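Peroxisomal acyl-coenzyme A oxidase 1 (Arabidopsis thaliana, PDB 1W07) uses FAD to desaturate long- and medium-chain acyl-CoAs to 2-trans-enoyl-CoAs, passing the electrons to oxygen to give hydrogen peroxide in peroxisomal beta-oxidation. Local coordinates at residues D94-V99 / Y234-N239; G177-V182 / G240-D245; K274-G279 / E360-S365; A153-K158 / L192-K197. The protein carries 1 engineered substitution. All coordinates share one frame; numbering follows the deposited sequence.

Contact 1 (D94-V99 / Y234-N239); sequences DQPAYV and YNSMDN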
loop_
_atom_site.group_PDB
_atom_site.type_symbol
_atom_site.label_atom_id
_atom_site.label_comp_id
_atom_site.label_asym_id
_atom_site.label_seq_id
_atom_site.Cartn_x
_atom_site.Cartn_y
_atom_site.Cartn_z
ATOM N N ASP B 94 -2.030 22.315 1.575
ATOM C CA ASP B 94 -1.748 20.897 1.400
ATOM C C ASP B 94 -0.522 20.556 0.555
ATOM O O ASP B 94 -0.596 19.751 -0.374
ATOM C CB ASP B 94 -3.001 20.266 0.794
ATOM C CG ASP B 94 -2.982 18.757 0.845
ATOM O OD1 ASP B 94 -3.502 18.136 -0.102
ATOM O OD2 ASP B 94 -2.475 18.195 1.835
ATOM N N GLN B 95 0.616 21.170 0.862
ATOM C CA GLN B 95 1.805 20.884 0.080
ATOM C C GLN B 95 3.060 20.841 0.933
ATOM O O GLN B 95 3.537 21.863 1.410
ATOM C CB GLN B 95 1.946 21.916 -1.046
ATOM C CG GLN B 95 3.060 21.589 -2.047
ATOM C CD GLN B 95 2.743 22.062 -3.455
ATOM O OE1 GLN B 95 1.627 21.876 -3.946
ATOM N NE2 GLN B 95 3.728 22.652 -4.121
ATOM N N PRO B 96 3.608 19.636 1.148
ATOM C CA PRO B 96 4.818 19.446 1.952
ATOM C C PRO B 96 5.884 20.463 1.537
ATOM O O PRO B 96 6.231 20.557 0.355
ATOM C CB PRO B 96 5.217 18.012 1.625
ATOM C CG PRO B 96 3.866 17.343 1.454
ATOM C CD PRO B 96 3.121 18.345 0.611
ATOM N N ALA B 97 6.407 21.207 2.507
ATOM C CA ALA B 97 7.389 22.242 2.215
ATOM C C ALA B 97 8.237 22.542 3.442
ATOM O O ALA B 97 7.862 22.217 4.570
ATOM C CB ALA B 97 6.671 23.515 1.750
ATOM N N TYR B 98 9.378 23.179 3.214
ATOM C CA TYR B 98 10.316 23.512 4.273
ATOM C C TYR B 98 9.653 24.211 5.444
ATOM O O TYR B 98 10.070 24.051 6.592
ATOM C CB TYR B 98 11.435 24.394 3.718
ATOM C CG TYR B 98 10.980 25.780 3.347
ATOM C CD1 TYR B 98 11.035 26.822 4.273
ATOM C CD2 TYR B 98 10.507 26.061 2.070
ATOM C CE1 TYR B 98 10.639 28.108 3.934
ATOM C CE2 TYR B 98 10.102 27.341 1.718
ATOM C CZ TYR B 98 10.173 28.360 2.643
ATOM O OH TYR B 98 9.794 29.631 2.280
ATOM N N VAL B 99 8.624 24.992 5.143
ATOM C CA VAL B 99 7.899 25.728 6.163
ATOM C C VAL B 99 7.376 24.803 7.266
ATOM O O VAL B 99 7.314 25.197 8.433
ATOM C CB VAL B 99 6.702 26.498 5.545
ATOM C CG1 VAL B 99 5.846 27.103 6.634
ATOM C CG2 VAL B 99 7.212 27.603 4.628
ATOM N N TYR B 234 5.593 14.211 -1.449
ATOM C CA TYR B 234 6.694 14.816 -0.711
ATOM C C TYR B 234 7.803 15.336 -1.619
ATOM O O TYR B 234 8.818 15.839 -1.135
ATOM C CB TYR B 234 7.295 13.807 0.278
ATOM C CG TYR B 234 6.964 14.068 1.731
ATOM C CD1 TYR B 234 5.746 13.656 2.279
ATOM C CD2 TYR B 234 7.869 14.735 2.561
ATOM C CE1 TYR B 234 5.443 13.902 3.620
ATOM C CE2 TYR B 234 7.572 14.986 3.901
ATOM C CZ TYR B 234 6.354 14.563 4.421
ATOM O OH TYR B 234 6.050 14.785 5.742
ATOM N N ASN B 235 7.622 15.236 -2.930
ATOM C CA ASN B 235 8.665 15.701 -3.823
ATOM C C ASN B 235 8.763 17.220 -3.907
ATOM O O ASN B 235 9.680 17.761 -4.526
ATOM C CB ASN B 235 8.510 15.046 -5.184
ATOM C CG ASN B 235 8.970 13.601 -5.157
ATOM O OD1 ASN B 235 10.128 13.320 -4.846
ATOM N ND2 ASN B 235 8.068 12.680 -5.463
ATOM N N SER B 236 7.831 17.907 -3.249
ATOM C CA SER B 236 7.848 19.362 -3.193
ATOM C C SER B 236 8.744 19.734 -2.006
ATOM O O SER B 236 9.142 20.893 -1.852
ATOM C CB SER B 236 6.442 19.904 -2.955
ATOM O OG SER B 236 5.842 19.272 -1.842
ATOM N N MET B 237 9.043 18.741 -1.168
ATOM C CA MET B 237 9.883 18.931 0.010
ATOM C C MET B 237 11.332 18.675 -0.366
ATOM O O MET B 237 11.642 17.706 -1.064
ATOM C CB MET B 237 9.475 17.957 1.126
ATOM C CG MET B 237 10.315 18.017 2.422
ATOM S SD MET B 237 9.951 19.479 3.453
ATOM C CE MET B 237 8.382 19.022 4.229
ATOM N N ASP B 238 12.220 19.555 0.082
ATOM C CA ASP B 238 13.633 19.374 -0.201
ATOM C C ASP B 238 14.318 18.633 0.942
ATOM O O ASP B 238 14.991 19.247 1.773
ATOM C CB ASP B 238 14.330 20.724 -0.438
ATOM C CG ASP B 238 14.086 21.713 0.680
ATOM O OD1 ASP B 238 15.053 22.394 1.085
ATOM O OD2 ASP B 238 12.929 21.830 1.148
ATOM N N ASN B 239 14.125 17.314 0.992
ATOM C CA ASN B 239 14.773 16.507 2.023
ATOM C C ASN B 239 16.228 16.428 1.606
ATOM O O ASN B 239 16.541 16.156 0.438
ATOM C CB ASN B 239 14.151 15.108 2.106
ATOM C CG ASN B 239 12.715 15.147 2.589
ATOM O OD1 ASN B 239 11.783 15.105 1.792
ATOM N ND2 ASN B 239 12.535 15.263 3.904
HETATM O O HOH W 1 10.506 22.742 0.465
#
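The Tyr234 ring carries Pro96 on one face. Pro96 CB stands over the middle of the ring, 4.2 Å from its centroid and only 7° off the normal, a CH-pi contact. The Tyr98 ring has Val99 CG2 above one face, shifted toward the rim. A water lies in its plane at the edge. This water bridges the two segments with three hydrogen bonds. It accepts from Tyr98 N at 3.0 Å, and it donates to Ser236 O and to Asp238 OD2. The other carboxylate oxygen, Asp238 OD1, accepts from Lys181 N. The one direct hydrogen bond across the contact is short: Ser236 OG donates to Pro96 O at 2.6 Å. OG comes in the carbonyl plane, on a lone pair. Ser236 chi1 of 51° puts OG between the backbone N and the carbonyl carbon, facing Pro96. An alanine here would remove OG and this bond, and would probably loosen the hold of 234-239 on the Pro96 carbonyl. Met237 starts with CG anti to its backbone N and then bends twice. The bends bring CE to 3.3 Å from Ala97 O and SD to 3.5 Å from Ala97 C. The contact joins the N-terminal helical region to the middle domain beside the flavin, as FAD touches Tyr234 and Asn239. Helix 58-78 packs on Ala97, Ser236 and Asp238. Helix 410-417 packs on Pro96 and Tyr234 through Val416. Met237 lies against the first turn of helix 98-113. Segment 234-239 leads directly into strand 240-244.

Contact 2 (G177-V182 / G240-D245); sequences GGLGKV and GFLMFD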
loop_
_atom_site.group_PDB
_atom_site.type_symbol
_atom_site.label_atom_id
_atom_site.label_comp_id
_atom_site.label_asym_id
_atom_site.label_seq_id
_atom_site.Cartn_x
_atom_site.Cartn_y
_atom_site.Cartn_z
ATOM N N GLY B 177 13.820 17.567 6.235
ATOM C CA GLY B 177 12.989 18.371 5.350
ATOM C C GLY B 177 13.425 19.830 5.405
ATOM O O GLY B 177 13.713 20.341 6.487
ATOM N N GLY B 178 13.489 20.484 4.243
ATOM C CA GLY B 178 13.876 21.887 4.166
ATOM C C GLY B 178 15.373 22.134 4.192
ATOM O O GLY B 178 15.848 23.271 4.078
ATOM N N LEU B 179 16.127 21.054 4.347
ATOM C CA LEU B 179 17.579 21.123 4.388
ATOM C C LEU B 179 18.185 21.142 2.993
ATOM O O LEU B 179 19.192 21.802 2.752
ATOM C CB LEU B 179 18.121 19.911 5.142
ATOM C CG LEU B 179 19.631 19.646 5.111
ATOM C CD1 LEU B 179 20.378 20.772 5.837
ATOM C CD2 LEU B 179 19.902 18.270 5.745
ATOM N N GLY B 180 17.564 20.406 2.077
ATOM C CA GLY B 180 18.086 20.303 0.725
ATOM C C GLY B 180 18.481 21.567 -0.015
ATOM O O GLY B 180 19.566 21.631 -0.596
ATOM N N LYS B 181 17.609 22.566 -0.016
ATOM C CA LYS B 181 17.909 23.787 -0.742
ATOM C C LYS B 181 17.474 25.073 -0.054
ATOM O O LYS B 181 17.965 26.148 -0.397
ATOM C CB LYS B 181 17.251 23.732 -2.129
ATOM C CG LYS B 181 17.733 22.579 -3.022
ATOM C CD LYS B 181 19.213 22.700 -3.389
ATOM C CE LYS B 181 19.739 21.403 -4.003
ATOM N NZ LYS B 181 21.205 21.468 -4.269
ATOM N N VAL B 182 16.597 24.977 0.943
ATOM C CA VAL B 182 16.077 26.180 1.573
ATOM C C VAL B 182 16.695 26.699 2.857
ATOM O O VAL B 182 17.111 27.856 2.912
ATOM C CB VAL B 182 14.563 26.034 1.803
ATOM C CG1 VAL B 182 13.963 27.347 2.375
ATOM C CG2 VAL B 182 13.913 25.640 0.487
ATOM N N GLY B 240 17.137 16.680 2.535
ATOM C CA GLY B 240 18.515 16.682 2.109
ATOM C C GLY B 240 19.543 15.949 2.916
ATOM O O GLY B 240 19.243 15.223 3.864
ATOM N N PHE B 241 20.785 16.118 2.491
ATOM C CA PHE B 241 21.888 15.507 3.197
ATOM C C PHE B 241 22.770 16.664 3.636
ATOM O O PHE B 241 22.632 17.782 3.137
ATOM C CB PHE B 241 22.627 14.521 2.289
ATOM C CG PHE B 241 23.156 15.130 1.031
ATOM C CD1 PHE B 241 24.340 15.863 1.035
ATOM C CD2 PHE B 241 22.479 14.949 -0.174
ATOM C CE1 PHE B 241 24.847 16.409 -0.159
ATOM C CE2 PHE B 241 22.970 15.483 -1.358
ATOM C CZ PHE B 241 24.166 16.220 -1.347
ATOM N N LEU B 242 23.659 16.408 4.582
ATOM C CA LEU B 242 24.527 17.462 5.090
ATOM C C LEU B 242 25.756 16.864 5.736
ATOM O O LEU B 242 25.649 15.979 6.581
ATOM C CB LEU B 242 23.774 18.309 6.120
ATOM C CG LEU B 242 24.548 19.371 6.923
ATOM C CD1 LEU B 242 25.166 20.389 5.984
ATOM C CD2 LEU B 242 23.598 20.058 7.890
ATOM N N MET B 243 26.923 17.352 5.336
ATOM C CA MET B 243 28.185 16.872 5.884
ATOM C C MET B 243 28.976 18.094 6.363
ATOM O O MET B 243 28.920 19.159 5.748
ATOM C CB MET B 243 29.001 16.117 4.815
ATOM C CG MET B 243 28.338 14.855 4.212
ATOM S SD MET B 243 29.494 13.741 3.322
ATOM C CE MET B 243 30.010 14.773 1.971
ATOM N N PHE B 244 29.696 17.947 7.470
ATOM C CA PHE B 244 30.502 19.035 7.999
ATOM C C PHE B 244 31.974 18.639 7.970
ATOM O O PHE B 244 32.331 17.552 8.427
ATOM C CB PHE B 244 30.116 19.361 9.441
ATOM C CG PHE B 244 28.639 19.468 9.670
ATOM C CD1 PHE B 244 27.876 18.329 9.905
ATOM C CD2 PHE B 244 28.015 20.706 9.677
ATOM C CE1 PHE B 244 26.513 18.419 10.144
ATOM C CE2 PHE B 244 26.651 20.810 9.918
ATOM C CZ PHE B 244 25.899 19.666 10.152
ATOM N N ASP B 245 32.825 19.499 7.417
ATOM C CA ASP B 245 34.261 19.221 7.387
ATOM C C ASP B 245 34.869 20.116 8.465
ATOM O O ASP B 245 35.372 21.196 8.177
ATOM C CB ASP B 245 34.874 19.559 6.023
ATOM C CG ASP B 245 36.329 19.113 5.912
ATOM O OD1 ASP B 245 36.914 18.769 6.957
ATOM O OD2 ASP B 245 36.889 19.098 4.792
#
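This contact belongs to the beta-sheet middle domain of the acyl-CoA dehydrogenase type. It sets a FAD-binding loop against the start of strand 240-244, the central strand of a three-stranded antiparallel sheet. Gly177, at the head of the loop, gives its backbone N-H to FAD O4. No hydrogen bond joins the two segments directly, and the contact is one of close packing. The chains come nearest at Gly180 and Gly240, with CA atoms 3.9 Å apart. A beta carbon on Gly240 would fall 2.7 Å from Gly180 CA, so the approach depends on glycine there. Leu179 carries most of the side-chain packing. Its CG is anti to the backbone N, which sends the branch out over the strand. CD2 rests 3.6 Å from Gly240 O and also lies near Phe241 O. The Leu179 and Leu242 side chains cross at about a right angle, and Leu208 packs on both. An alanine at Leu179 would lose the delta methyls that rest on Gly240 O and cross Leu242, and would probably weaken the packing of the FAD-binding loop on the strand. Phe241 points away from the loop and meets Phe630 of the second subunit edge-to-face. Leu242 is shared between neighbours: its CD1 sits 4.2 Å above the plane of the Phe244 ring, toward the rim, while its CD2 touches Leu179 CD1 at 3.9 Å.

Contact 3 (K274-G279 / E360-S365); sequences KQLVYG and ERLAAS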
loop_
_atom_site.group_PDB
_atom_site.type_symbol
_atom_site.label_atom_id
_atom_site.label_comp_id
_atom_site.label_asym_id
_atom_site.label_seq_id
_atom_site.Cartn_x
_atom_site.Cartn_y
_atom_site.Cartn_z
ATOM N N LYS B 274 15.570 17.056 33.231
ATOM C CA LYS B 274 15.731 16.550 31.874
ATOM C C LYS B 274 14.380 16.168 31.268
ATOM O O LYS B 274 14.155 16.348 30.066
ATOM C CB LYS B 274 16.659 15.344 31.884
ATOM N N GLN B 275 13.484 15.646 32.101
ATOM C CA GLN B 275 12.163 15.236 31.641
ATOM C C GLN B 275 11.344 16.376 31.037
ATOM O O GLN B 275 10.308 16.132 30.420
ATOM C CB GLN B 275 11.375 14.589 32.788
ATOM C CG GLN B 275 12.046 13.365 33.390
ATOM C CD GLN B 275 12.790 13.673 34.675
ATOM O OE1 GLN B 275 13.496 14.680 34.777
ATOM N NE2 GLN B 275 12.652 12.794 35.660
ATOM N N LEU B 276 11.795 17.615 31.215
ATOM C CA LEU B 276 11.076 18.762 30.664
ATOM C C LEU B 276 11.400 18.994 29.194
ATOM O O LEU B 276 11.483 20.136 28.735
ATOM C CB LEU B 276 11.379 20.032 31.467
ATOM C CG LEU B 276 10.669 20.103 32.829
ATOM C CD1 LEU B 276 11.151 21.312 33.617
ATOM C CD2 LEU B 276 9.168 20.172 32.600
ATOM N N VAL B 277 11.597 17.902 28.461
ATOM C CA VAL B 277 11.885 17.957 27.028
ATOM C C VAL B 277 10.941 16.982 26.336
ATOM O O VAL B 277 10.550 17.187 25.185
ATOM C CB VAL B 277 13.355 17.571 26.719
ATOM C CG1 VAL B 277 13.481 17.031 25.300
ATOM C CG2 VAL B 277 14.240 18.797 26.862
ATOM N N TYR B 278 10.571 15.925 27.052
ATOM C CA TYR B 278 9.657 14.930 26.512
ATOM C C TYR B 278 8.309 15.590 26.230
ATOM O O TYR B 278 7.462 15.024 25.539
ATOM C CB TYR B 278 9.460 13.784 27.507
ATOM C CG TYR B 278 10.731 13.065 27.913
ATOM C CD1 TYR B 278 11.698 12.722 26.966
ATOM C CD2 TYR B 278 10.948 12.685 29.239
ATOM C CE1 TYR B 278 12.853 12.020 27.332
ATOM C CE2 TYR B 278 12.097 11.983 29.614
ATOM C CZ TYR B 278 13.043 11.653 28.654
ATOM O OH TYR B 278 14.181 10.960 29.016
ATOM N N GLY B 279 8.116 16.789 26.770
ATOM C CA GLY B 279 6.866 17.497 26.567
ATOM C C GLY B 279 6.593 17.818 25.110
ATOM O O GLY B 279 5.436 17.892 24.685
ATOM N N GLU B 360 1.487 20.179 32.245
ATOM C CA GLU B 360 1.198 20.871 33.496
ATOM C C GLU B 360 1.998 20.257 34.637
ATOM O O GLU B 360 2.883 20.902 35.205
ATOM C CB GLU B 360 -0.284 20.761 33.839
ATOM C CG GLU B 360 -1.238 21.089 32.712
ATOM C CD GLU B 360 -1.430 22.567 32.512
ATOM O OE1 GLU B 360 -2.542 22.952 32.098
ATOM O OE2 GLU B 360 -0.477 23.339 32.758
ATOM N N ARG B 361 1.677 19.011 34.971
ATOM C CA ARG B 361 2.355 18.305 36.051
ATOM C C ARG B 361 3.860 18.327 35.877
ATOM O O ARG B 361 4.603 18.402 36.854
ATOM C CB ARG B 361 1.859 16.858 36.133
ATOM C CG ARG B 361 1.956 16.117 34.827
ATOM C CD ARG B 361 1.356 14.738 34.963
ATOM N NE ARG B 361 -0.000 14.780 35.509
ATOM C CZ ARG B 361 -0.365 14.166 36.631
ATOM N NH1 ARG B 361 0.527 13.470 37.324
ATOM N NH2 ARG B 361 -1.619 14.234 37.054
ATOM N N LEU B 362 4.310 18.257 34.631
ATOM C CA LEU B 362 5.741 18.273 34.329
ATOM C C LEU B 362 6.373 19.598 34.752
ATOM O O LEU B 362 7.560 19.656 35.075
ATOM C CB LEU B 362 5.970 18.049 32.831
ATOM C CG LEU B 362 6.607 16.709 32.441
ATOM C CD1 LEU B 362 5.760 15.562 32.966
ATOM C CD2 LEU B 362 6.750 16.624 30.928
ATOM N N ALA B 363 5.572 20.658 34.742
ATOM C CA ALA B 363 6.047 21.980 35.127
ATOM C C ALA B 363 6.184 22.048 36.649
ATOM O O ALA B 363 6.798 22.971 37.191
ATOM C CB ALA B 363 5.080 23.045 34.628
ATOM N N ALA B 364 5.609 21.058 37.326
ATOM C CA ALA B 364 5.647 20.968 38.781
ATOM C C ALA B 364 6.533 19.797 39.204
ATOM O O ALA B 364 6.404 19.273 40.312
ATOM C CB ALA B 364 4.240 20.778 39.321
ATOM N N SER B 365 7.426 19.388 38.309
ATOM C CA SER B 365 8.333 18.275 38.565
ATOM C C SER B 365 7.601 17.004 38.981
ATOM O O SER B 365 8.142 16.178 39.716
ATOM C CB SER B 365 9.358 18.657 39.632
ATOM O OG SER B 365 10.273 19.607 39.120
#
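Two backbone amides grip Arg361 O near the end of helix 328-363. One is Ala364 N at 2.9 Å and the other is Asp366 N. The second bond belongs to a Schellman motif, with Ser365 as its C-prime residue at positive phi. The motif's inner bond, from Ser365 N to Leu362 O, is weak at 3.2 Å. Leu362 O is also where the other segment touches. Leu276 CD2 presses on it at 3.0 Å, a tight approach for a methyl group and not a polar bond. The same methyl lies 3.8 Å from Leu362 CB. Leu276 reaches there with CG anti to its carbonyl carbon. Leu362 answers from its side of the contact. Its chi1 of -111° lies away from the usual staggered positions and takes CD2 to 3.6 Å from Gln275 O. Each leucine thus sets a methyl on a backbone carbonyl of the other segment. No hydrogen bond links the two segments. This is plain packing near the surface. It ties the lead-in to helix 278-309 to the C-terminal end of helix 328-363, while Leu370 of helix 370-398 packs on Gln275 and Tyr278.

Contact 4 (A153-K158 / L192-K197); sequences ATLDPK and LITNGK. Engineered in segment 153-158: Leu155 (natural residue Phe).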
loop_
_atom_site.group_PDB
_atom_site.type_symbol
_atom_site.label_atom_id
_atom_site.label_comp_id
_atom_site.label_asym_id
_atom_site.label_seq_id
_atom_site.Cartn_x
_atom_site.Cartn_y
_atom_site.Cartn_z
ATOM N N ALA B 153 30.506 16.850 17.917
ATOM C CA ALA B 153 30.595 18.261 18.257
ATOM C C ALA B 153 31.630 18.361 19.387
ATOM O O ALA B 153 31.308 18.146 20.562
ATOM C CB ALA B 153 29.233 18.784 18.712
ATOM N N THR B 154 32.875 18.668 19.029
ATOM C CA THR B 154 33.956 18.761 20.012
ATOM C C THR B 154 34.314 20.208 20.331
ATOM O O THR B 154 34.596 21.005 19.432
ATOM C CB THR B 154 35.223 18.036 19.505
ATOM O OG1 THR B 154 34.844 16.790 18.906
ATOM C CG2 THR B 154 36.193 17.762 20.668
ATOM N N LEU B 155 34.306 20.551 21.614
ATOM C CA LEU B 155 34.617 21.915 22.027
ATOM C C LEU B 155 36.092 22.253 21.864
ATOM O O LEU B 155 36.957 21.402 22.061
ATOM C CB LEU B 155 34.218 22.136 23.487
ATOM C CG LEU B 155 34.525 23.539 24.042
ATOM C CD1 LEU B 155 33.714 24.586 23.280
ATOM C CD2 LEU B 155 34.205 23.583 25.528
ATOM N N ASP B 156 36.360 23.504 21.502
ATOM C CA ASP B 156 37.720 24.005 21.324
ATOM C C ASP B 156 37.886 25.187 22.286
ATOM O O ASP B 156 37.593 26.329 21.924
ATOM C CB ASP B 156 37.938 24.492 19.886
ATOM C CG ASP B 156 39.377 24.897 19.621
ATOM O OD1 ASP B 156 40.032 25.394 20.561
ATOM O OD2 ASP B 156 39.851 24.733 18.476
ATOM N N PRO B 157 38.346 24.923 23.522
ATOM C CA PRO B 157 38.553 25.955 24.548
ATOM C C PRO B 157 39.373 27.151 24.075
ATOM O O PRO B 157 39.035 28.298 24.361
ATOM C CB PRO B 157 39.250 25.188 25.665
ATOM C CG PRO B 157 38.660 23.826 25.551
ATOM C CD PRO B 157 38.693 23.594 24.052
ATOM N N LYS B 158 40.452 26.882 23.352
ATOM C CA LYS B 158 41.322 27.940 22.862
ATOM C C LYS B 158 40.639 28.932 21.927
ATOM O O LYS B 158 41.156 30.025 21.690
ATOM C CB LYS B 158 42.548 27.330 22.168
ATOM C CG LYS B 158 43.431 26.485 23.084
ATOM C CD LYS B 158 43.854 27.263 24.334
ATOM C CE LYS B 158 44.946 26.547 25.129
ATOM N NZ LYS B 158 46.221 26.479 24.360
ATOM N N LEU B 192 28.157 15.128 21.980
ATOM C CA LEU B 192 28.851 16.227 22.646
ATOM C C LEU B 192 30.196 15.723 23.182
ATOM O O LEU B 192 30.248 14.849 24.048
ATOM C CB LEU B 192 27.991 16.763 23.793
ATOM C CG LEU B 192 28.259 18.183 24.297
ATOM C CD1 LEU B 192 27.303 18.491 25.434
ATOM C CD2 LEU B 192 29.693 18.323 24.765
ATOM N N ILE B 193 31.280 16.278 22.659
ATOM C CA ILE B 193 32.610 15.880 23.088
ATOM C C ILE B 193 33.343 17.051 23.740
ATOM O O ILE B 193 33.489 18.122 23.142
ATOM C CB ILE B 193 33.444 15.358 21.901
ATOM C CG1 ILE B 193 32.716 14.204 21.204
ATOM C CG2 ILE B 193 34.779 14.865 22.392
ATOM C CD1 ILE B 193 33.469 13.653 19.994
ATOM N N THR B 194 33.783 16.844 24.978
ATOM C CA THR B 194 34.513 17.861 25.728
ATOM C C THR B 194 35.298 17.180 26.845
ATOM O O THR B 194 34.838 16.197 27.435
ATOM C CB THR B 194 33.558 18.914 26.339
ATOM O OG1 THR B 194 34.327 19.958 26.946
ATOM C CG2 THR B 194 32.660 18.287 27.387
ATOM N N ASN B 195 36.487 17.699 27.128
ATOM C CA ASN B 195 37.339 17.120 28.164
ATOM C C ASN B 195 37.630 15.648 27.873
ATOM O O ASN B 195 37.708 14.828 28.787
ATOM C CB ASN B 195 36.678 17.267 29.539
ATOM C CG ASN B 195 37.011 18.590 30.207
ATOM O OD1 ASN B 195 37.058 19.635 29.557
ATOM N ND2 ASN B 195 37.231 18.551 31.516
ATOM N N GLY B 196 37.783 15.323 26.593
ATOM C CA GLY B 196 38.076 13.956 26.199
ATOM C C GLY B 196 36.994 12.952 26.546
ATOM O O GLY B 196 37.267 11.761 26.694
ATOM N N LYS B 197 35.759 13.420 26.667
ATOM C CA LYS B 197 34.666 12.521 27.003
ATOM C C LYS B 197 33.446 12.743 26.121
ATOM O O LYS B 197 33.148 13.873 25.739
ATOM C CB LYS B 197 34.270 12.704 28.470
ATOM C CG LYS B 197 33.164 11.762 28.922
ATOM C CD LYS B 197 32.881 11.889 30.414
ATOM C CE LYS B 197 31.904 10.818 30.878
ATOM N NZ LYS B 197 32.449 9.453 30.636
#
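Strands 153-156 and 192-194 run parallel, with axes 4.7 Å apart at their closest and 30° between their directions. Ile193 bonds through its N and its O to the residues on either side of Thr154. Ile193 N donates to Ala153 O at 2.8 Å, from above the carbonyl plane. Leu155 N donates to Ile193 O at 3.0 Å, nearly along the C=O axis. Thr154 CA adds a CA-H...O contact to Ile193 O. Thr154 and Ile193 lie on the same face of the sheet and cross obliquely. Thr154 OG1 touches Ile193 CD1 at 3.6 Å, and the CG2 methyls of the two residues meet at 3.7 Å. Ala153 and Leu192 share the other face, where both pack on Phe204. Leu155 is an engineered residue in place of phenylalanine. It lies alongside Thr194, with Leu155 CD2 3.9 Å from Thr194 OG1. That hydroxyl is hydrogen-bonded to Gly265 O. Thr194 to Lys197 form a type I' beta turn, in which Thr194 and Lys197 exchange two backbone hydrogen bonds. The contact thus pairs strand 152-156, in parallel, with the first strand of a tight beta hairpin (185-194 with 197-207) in the mixed sheet of the middle domain, away from the flavin.

From the N terminus, 94-99 comes first and has the longest span to its partner. The chain then passes 153-158 and 177-182. Contact 4 closes first, at 192-197, and lies within the span of contact 1. Contact 1 closes at 234-239 and contact 2 after it, at 240-245. Contact 2 crosses contacts 4 and 1. Contacts 1 and 2 touch through Asp238, whose O probably accepts from Gly180 N, and both meet the second subunit. Contact 3 follows in series and joins the lead-in and start of helix 278-309 to the end of helix 328-363. Contact 1 ties the N-terminal helices to the middle domain; contacts 2 and 4 both lie within it, joining loop to strand and strand to strand.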